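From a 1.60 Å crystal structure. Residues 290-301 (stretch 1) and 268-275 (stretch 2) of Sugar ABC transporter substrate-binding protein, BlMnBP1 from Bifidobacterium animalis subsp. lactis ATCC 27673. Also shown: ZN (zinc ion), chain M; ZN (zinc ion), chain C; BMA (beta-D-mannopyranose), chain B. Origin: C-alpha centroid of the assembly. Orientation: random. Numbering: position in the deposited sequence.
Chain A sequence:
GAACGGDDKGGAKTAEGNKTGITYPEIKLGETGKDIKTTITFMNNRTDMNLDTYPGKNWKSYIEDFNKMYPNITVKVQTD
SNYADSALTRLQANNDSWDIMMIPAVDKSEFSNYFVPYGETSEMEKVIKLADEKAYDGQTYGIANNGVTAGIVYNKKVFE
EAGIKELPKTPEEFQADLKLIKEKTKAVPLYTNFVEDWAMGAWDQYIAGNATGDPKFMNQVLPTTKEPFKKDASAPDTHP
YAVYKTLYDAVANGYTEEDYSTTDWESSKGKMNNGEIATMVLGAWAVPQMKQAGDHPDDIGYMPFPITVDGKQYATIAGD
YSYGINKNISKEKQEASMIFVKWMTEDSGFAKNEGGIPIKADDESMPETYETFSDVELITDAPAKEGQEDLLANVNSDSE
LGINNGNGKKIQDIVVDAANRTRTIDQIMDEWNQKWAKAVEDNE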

ATOM      1  N   MET A 290      12.720   4.095   7.577  1.00 16.39           N
ATOM      2  CA  MET A 290      12.950   4.869   8.793  1.00 17.87           C
ATOM      3  C   MET A 290      14.207   4.398   9.520  1.00 19.51           C
ATOM      4  O   MET A 290      14.965   5.209  10.048  1.00 16.39           O
ATOM      5  CB  MET A 290      11.750   4.754   9.730  1.00 16.39           C
ATOM      6  CG  MET A 290      10.397   5.159   9.134  1.00 24.95           C
ATOM      7  SD  MET A 290      10.378   6.865   8.652  1.00 19.36           S
ATOM      8  CE  MET A 290       8.954   6.918   7.537  1.00 19.77           C
ATOM      9  N   LYS A 291      14.449   3.092   9.551  1.00 16.53           N
ATOM     10  CA  LYS A 291      15.566   2.591  10.345  1.00 18.48           C
ATOM     11  C   LYS A 291      16.887   2.969   9.703  1.00 18.94           C
ATOM     12  O   LYS A 291      17.878   3.218  10.406  1.00 20.96           O
ATOM     13  CB  LYS A 291      15.484   1.077  10.478  1.00 18.66           C
ATOM     14  CG  LYS A 291      14.427   0.553  11.430  1.00 17.70           C
ATOM     15  CD  LYS A 291      14.479  -0.949  11.480  1.00 19.19           C
ATOM     16  CE  LYS A 291      13.508  -1.447  12.534  1.00 23.46           C
ATOM     17  NZ  LYS A 291      13.686  -0.775  13.840  1.00 28.55           N
ATOM     18  N   GLN A 292      16.932   2.940   8.372  1.00 17.61           N
ATOM     19  CA  GLN A 292      18.115   3.297   7.600  1.00 18.82           C
ATOM     20  C   GLN A 292      18.371   4.793   7.598  1.00 20.62           C
ATOM     21  O   GLN A 292      19.440   5.220   7.167  1.00 23.59           O
ATOM     22  CB  GLN A 292      17.950   2.809   6.167  1.00 22.41           C
ATOM     23  CG  GLN A 292      17.984   1.316   6.010  1.00 26.35           C
ATOM     24  CD  GLN A 292      17.354   0.839   4.690  1.00 25.95           C
ATOM     25  OE1 GLN A 292      16.808   1.649   3.875  1.00 33.68           O
ATOM     26  NE2 GLN A 292      17.446  -0.485   4.440  1.00 34.39           N
ATOM     27  N   ALA A 293      17.423   5.597   8.048  1.00 16.39           N
ATOM     28  CA  ALA A 293      17.589   7.029   7.862  1.00 18.47           C
ATOM     29  C   ALA A 293      18.505   7.667   8.893  1.00 18.05           C
ATOM     30  O   ALA A 293      18.756   8.871   8.788  1.00 22.61           O
ATOM     31  CB  ALA A 293      16.250   7.757   7.916  1.00 19.98           C
ATOM     32  N   GLY A 294      18.973   6.933   9.895  1.00 22.21           N
ATOM     33  CA  GLY A 294      19.882   7.540  10.853  1.00 18.07           C
ATOM     34  C   GLY A 294      20.367   6.534  11.862  1.00 17.42           C
ATOM     35  O   GLY A 294      20.144   5.345  11.720  1.00 17.84           O
ATOM     36  N   ASP A 295      21.000   7.049  12.911  1.00 19.50           N
ATOM     37  CA  ASP A 295      21.814   6.264  13.836  1.00 20.47           C
ATOM     38  C   ASP A 295      21.022   5.406  14.816  1.00 22.83           C
ATOM     39  O   ASP A 295      21.637   4.636  15.557  1.00 20.63           O
ATOM     40  CB  ASP A 295      22.689   7.185  14.701  1.00 26.85           C
ATOM     41  CG  ASP A 295      23.746   7.886  13.933  1.00 24.16           C
ATOM     42  OD1 ASP A 295      23.987   7.485  12.780  1.00 32.04           O
ATOM     43  OD2 ASP A 295      24.329   8.845  14.485  1.00 29.16           O
ATOM     44  N   HIS A 296      19.690   5.560  14.896  1.00 16.39           N
ATOM     45  CA  HIS A 296      18.896   4.929  15.947  1.00 22.67           C
ATOM     46  C   HIS A 296      17.878   3.940  15.390  1.00 20.22           C
ATOM     47  O   HIS A 296      16.703   3.980  15.772  1.00 17.95           O
ATOM     48  CB  HIS A 296      18.185   6.013  16.767  1.00 17.84           C
ATOM     49  CG  HIS A 296      19.114   6.976  17.442  1.00 20.66           C
ATOM     50  ND1 HIS A 296      19.635   8.090  16.810  1.00 32.47           N
ATOM     51  CD2 HIS A 296      19.598   6.998  18.713  1.00 29.69           C
ATOM     52  CE1 HIS A 296      20.409   8.753  17.657  1.00 26.75           C
ATOM     53  NE2 HIS A 296      20.421   8.101  18.810  1.00 30.28           N
ATOM     54  N   PRO A 297      18.288   3.019  14.524  1.00 19.03           N
ATOM     55  CA  PRO A 297      17.332   2.010  14.026  1.00 22.76           C
ATOM     56  C   PRO A 297      16.576   1.273  15.119  1.00 22.23           C
ATOM     57  O   PRO A 297      15.400   0.904  14.941  1.00 18.67           O
ATOM     58  CB  PRO A 297      18.225   1.052  13.231  1.00 20.53           C
ATOM     59  CG  PRO A 297      19.620   1.276  13.813  1.00 19.28           C
ATOM     60  CD  PRO A 297      19.672   2.730  14.094  1.00 19.51           C
ATOM     61  N   ASP A 298      17.211   1.020  16.253  1.00 16.40           N
ATOM     62  CA  ASP A 298      16.522   0.270  17.296  1.00 19.63           C
ATOM     63  C   ASP A 298      15.387   1.049  17.948  1.00 19.94           C
ATOM     64  O   ASP A 298      14.577   0.449  18.658  1.00 19.56           O
ATOM     65  CB  ASP A 298      17.521  -0.159  18.351  1.00 17.48           C
ATOM     66  CG  ASP A 298      18.386  -1.298  17.896  1.00 24.84           C
ATOM     67  OD1 ASP A 298      18.088  -1.926  16.846  1.00 30.95           O
ATOM     68  OD2 ASP A 298      19.366  -1.582  18.608  1.00 35.23           O
ATOM     69  N   ASP A 299      15.313   2.350  17.731  1.00 16.39           N
ATOM     70  CA  ASP A 299      14.215   3.134  18.270  1.00 16.39           C
ATOM     71  C   ASP A 299      12.965   3.082  17.392  1.00 18.83           C
ATOM     72  O   ASP A 299      11.912   3.550  17.830  1.00 17.60           O
ATOM     73  CB  ASP A 299      14.667   4.587  18.463  1.00 19.01           C
ATOM     74  CG  ASP A 299      15.756   4.726  19.530  1.00 19.22           C
ATOM     75  OD1 ASP A 299      15.826   3.858  20.436  1.00 21.22           O
ATOM     76  OD2 ASP A 299      16.525   5.707  19.469  1.00 16.39           O
ATOM     77  N   ILE A 300      13.049   2.492  16.197  1.00 16.39           N
ATOM     78  CA  ILE A 300      11.896   2.381  15.304  1.00 16.39           C
ATOM     79  C   ILE A 300      11.115   1.125  15.645  1.00 17.78           C
ATOM     80  O   ILE A 300      11.653   0.018  15.611  1.00 18.27           O
ATOM     81  CB  ILE A 300      12.335   2.352  13.829  1.00 18.29           C
ATOM     82  CG1 ILE A 300      13.158   3.574  13.464  1.00 21.19           C
ATOM     83  CG2 ILE A 300      11.100   2.250  12.931  1.00 18.65           C
ATOM     84  CD1 ILE A 300      12.530   4.856  13.783  1.00 16.64           C
ATOM     85  N   GLY A 301       9.817   1.290  15.911  1.00 16.39           N
ATOM     86  CA  GLY A 301       8.924   0.181  16.127  1.00 16.39           C
ATOM     87  C   GLY A 301       7.753   0.251  15.158  1.00 18.45           C
ATOM     88  O   GLY A 301       7.582   1.207  14.409  1.00 16.39           O
TER
HETATM   89 ZN    ZN M 513      18.527   5.631  20.118  1.00100.24          ZN
HETATM   90 ZN    ZN C 503      25.264  10.455  13.935  1.00 67.31          ZN
HETATM   91  C1  BMA B   1      11.035   7.260  -2.031  1.00 18.17           C
HETATM   92  C2  BMA B   1      10.706   5.993  -1.202  1.00 21.61           C
HETATM   93  C3  BMA B   1       9.357   5.440  -1.645  1.00 16.39           C
HETATM   94  C4  BMA B   1       8.330   6.536  -1.771  1.00 20.05           C
HETATM   95  C5  BMA B   1       8.867   7.707  -2.605  1.00 20.69           C
HETATM   96  C6  BMA B   1       7.842   8.802  -2.772  1.00 20.11           C
HETATM   97  O1  BMA B   1      12.189   7.749  -1.428  1.00 24.79           O
HETATM   98  O2  BMA B   1      10.551   6.413   0.191  1.00 16.39           O
HETATM   99  O3  BMA B   1       8.896   4.457  -0.784  1.00 16.39           O
HETATM  100  O4  BMA B   1       7.152   6.036  -2.405  1.00 16.39           O
HETATM  101  O5  BMA B   1      10.037   8.208  -1.978  1.00 16.39           O
HETATM  102  O6  BMA B   1       8.301   9.600  -3.869  1.00 21.14           O
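Stretch 2 268-275: SKGKMNNG

Asn273, in the last helical turn of stretch 2, points its side chain into the loop after the helix that carries Met290 and Lys291 and is covered by stretch 1 more than any other residue of its segment. Its amide is used at both ends: Asn273 ND2 donates to Met290 O (2.9 Å), a carbonyl of that helix, and Asn273 OD1 accepts from His296 N (2.8 Å, N-H...O angle 164°), although OD1 sits too close to a neighbouring atom in the model and its place is less certain. One t-rotamer side chain (chi1 -169°) thus ties the helical Met290 to His296 in the loop. Three waters extend the polar contact: water 1 donates to Asn273 O and Asp299 OD2 (2.8 Å each), water 2 joins Asn274 OD1 (2.5 Å) to Asp295 N (3.0 Å), and water 3 joins Asn274 ND2 to Ala293 O (3.0 Å each). Asp299 OD2 also binds the zinc ion of chain M at 2.1 Å.

Stretch 2 continues a helix that runs through Asn273 and closes in a Schellman motif, with Gly275 at positive phi and Gly275 N bonded to Met272 O (3.1 Å). Its chain runs in the same general sense as the loop beside it: Met290 lies by Lys269 (CA-CA 4.9 Å), Ala293 by Gly270 (4.9 Å) and Gly294 by Asn273 (5.6 Å). Ala293 CB rests on the helix backbone, 3.6 Å from Gly270 N, whereas a CB on Gly294 would clash with Asn273 OD1. Beyond these polar contacts, Met290 SD packs on Lys269 CA (3.7 Å) and Met272 CB (3.9 Å), and Ile300 CD1 reaches Met272 CG (3.4 Å), so Met272 touches both side chains. The extended Lys269 side chain leads away from stretch 1, and its NZ donates to O2 of the mannopyranose (2.9 Å).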

ATOM      1  N   SER A 268      11.396  13.574   6.757  1.00 16.39           N
ATOM      2  CA  SER A 268      10.613  12.965   7.832  1.00 16.39           C
ATOM      3  C   SER A 268      11.210  11.629   8.255  1.00 23.34           C
ATOM      4  O   SER A 268      11.087  11.237   9.419  1.00 16.39           O
ATOM      5  CB  SER A 268       9.145  12.805   7.409  1.00 16.39           C
ATOM      6  OG  SER A 268       8.902  11.633   6.669  1.00 16.39           O
ATOM      7  N   LYS A 269      11.872  10.919   7.334  1.00 16.39           N
ATOM      8  CA  LYS A 269      12.520   9.669   7.700  1.00 16.91           C
ATOM      9  C   LYS A 269      13.572   9.907   8.773  1.00 16.60           C
ATOM     10  O   LYS A 269      13.572   9.260   9.826  1.00 16.39           O
ATOM     11  CB  LYS A 269      13.161   9.017   6.461  1.00 17.86           C
ATOM     12  CG  LYS A 269      12.169   8.487   5.427  1.00 21.61           C
ATOM     13  CD  LYS A 269      12.917   8.125   4.172  1.00 20.09           C
ATOM     14  CE  LYS A 269      11.956   7.934   2.992  1.00 17.39           C
ATOM     15  NZ  LYS A 269      12.714   7.642   1.722  1.00 16.39           N
ATOM     16  N   GLY A 270      14.476  10.847   8.528  1.00 18.72           N
ATOM     17  CA  GLY A 270      15.516  11.113   9.500  1.00 18.05           C
ATOM     18  C   GLY A 270      14.944  11.618  10.811  1.00 16.39           C
ATOM     19  O   GLY A 270      15.449  11.293  11.890  1.00 20.53           O
ATOM     20  N   LYS A 271      13.879  12.410  10.734  1.00 16.39           N
ATOM     21  CA  LYS A 271      13.276  12.954  11.945  1.00 19.61           C
ATOM     22  C   LYS A 271      12.677  11.854  12.819  1.00 17.87           C
ATOM     23  O   LYS A 271      12.803  11.909  14.041  1.00 16.52           O
ATOM     24  CB  LYS A 271      12.205  13.981  11.585  1.00 17.97           C
ATOM     25  CG  LYS A 271      12.737  15.272  10.991  1.00 17.25           C
ATOM     26  CD  LYS A 271      11.602  16.266  10.868  1.00 21.55           C
ATOM     27  CE  LYS A 271      11.994  17.513  10.163  1.00 25.00           C
ATOM     28  NZ  LYS A 271      10.775  18.259   9.826  1.00 26.15           N
ATOM     29  N   MET A 272      12.005  10.864  12.214  1.00 16.39           N
ATOM     30  CA  MET A 272      11.512   9.710  12.964  1.00 16.98           C
ATOM     31  C   MET A 272      12.668   8.982  13.643  1.00 18.26           C
ATOM     32  O   MET A 272      12.611   8.657  14.840  1.00 16.76           O
ATOM     33  CB  MET A 272      10.756   8.770  12.020  1.00 16.46           C
ATOM     34  CG  MET A 272      10.596   7.326  12.512  1.00 20.64           C
ATOM     35  SD  MET A 272       9.417   7.220  13.851  1.00 40.42           S
ATOM     36  CE  MET A 272       7.933   7.484  12.902  1.00 20.77           C
ATOM     37  N   ASN A 273      13.733   8.712  12.882  1.00 16.50           N
ATOM     38  CA  ASN A 273      14.874   7.973  13.407  1.00 19.77           C
ATOM     39  C   ASN A 273      15.480   8.694  14.598  1.00 20.15           C
ATOM     40  O   ASN A 273      15.946   8.064  15.557  1.00 17.72           O
ATOM     41  CB  ASN A 273      15.917   7.801  12.299  1.00 17.44           C
ATOM     42  CG  ASN A 273      17.018   6.822  12.670  1.00 18.47           C
ATOM     43  OD1 ASN A 273      18.010   7.193  13.319  1.00 17.69           O
ATOM     44  ND2 ASN A 273      16.848   5.566  12.266  1.00 21.06           N
ATOM     45  N   ASN A 274      15.471  10.013  14.568  1.00 16.39           N
ATOM     46  CA  ASN A 274      16.144  10.796  15.594  1.00 21.74           C
ATOM     47  C   ASN A 274      15.200  11.253  16.691  1.00 17.75           C
ATOM     48  O   ASN A 274      15.619  12.013  17.578  1.00 22.62           O
ATOM     49  CB  ASN A 274      16.845  11.984  14.960  1.00 18.01           C
ATOM     50  CG  ASN A 274      18.048  11.552  14.086  1.00 26.57           C
ATOM     51  OD1 ASN A 274      18.870  10.696  14.480  1.00 31.86           O
ATOM     52  ND2 ASN A 274      18.123  12.107  12.892  1.00 30.07           N
ATOM     53  N   GLY A 275      13.939  10.829  16.637  1.00 22.30           N
ATOM     54  CA  GLY A 275      12.994  11.112  17.700  1.00 20.72           C
ATOM     55  C   GLY A 275      12.354  12.484  17.667  1.00 20.75           C
ATOM     56  O   GLY A 275      11.916  12.957  18.715  1.00 16.73           O
TER
HETATM   57  O   HOH W   1      15.404   8.033  18.352  1.00 17.91           O
HETATM   58  O   HOH W   2      20.935  10.070  13.286  1.00 30.58           O
HETATM   59  O   HOH W   3      19.455  11.312  10.343  1.00 34.79           O
HETATM   60  O   HOH W   4      18.271   3.860  21.279  1.00 35.13           O
HETATM   61  O   HOH W   5      23.441  10.795  12.454  1.00 31.33           O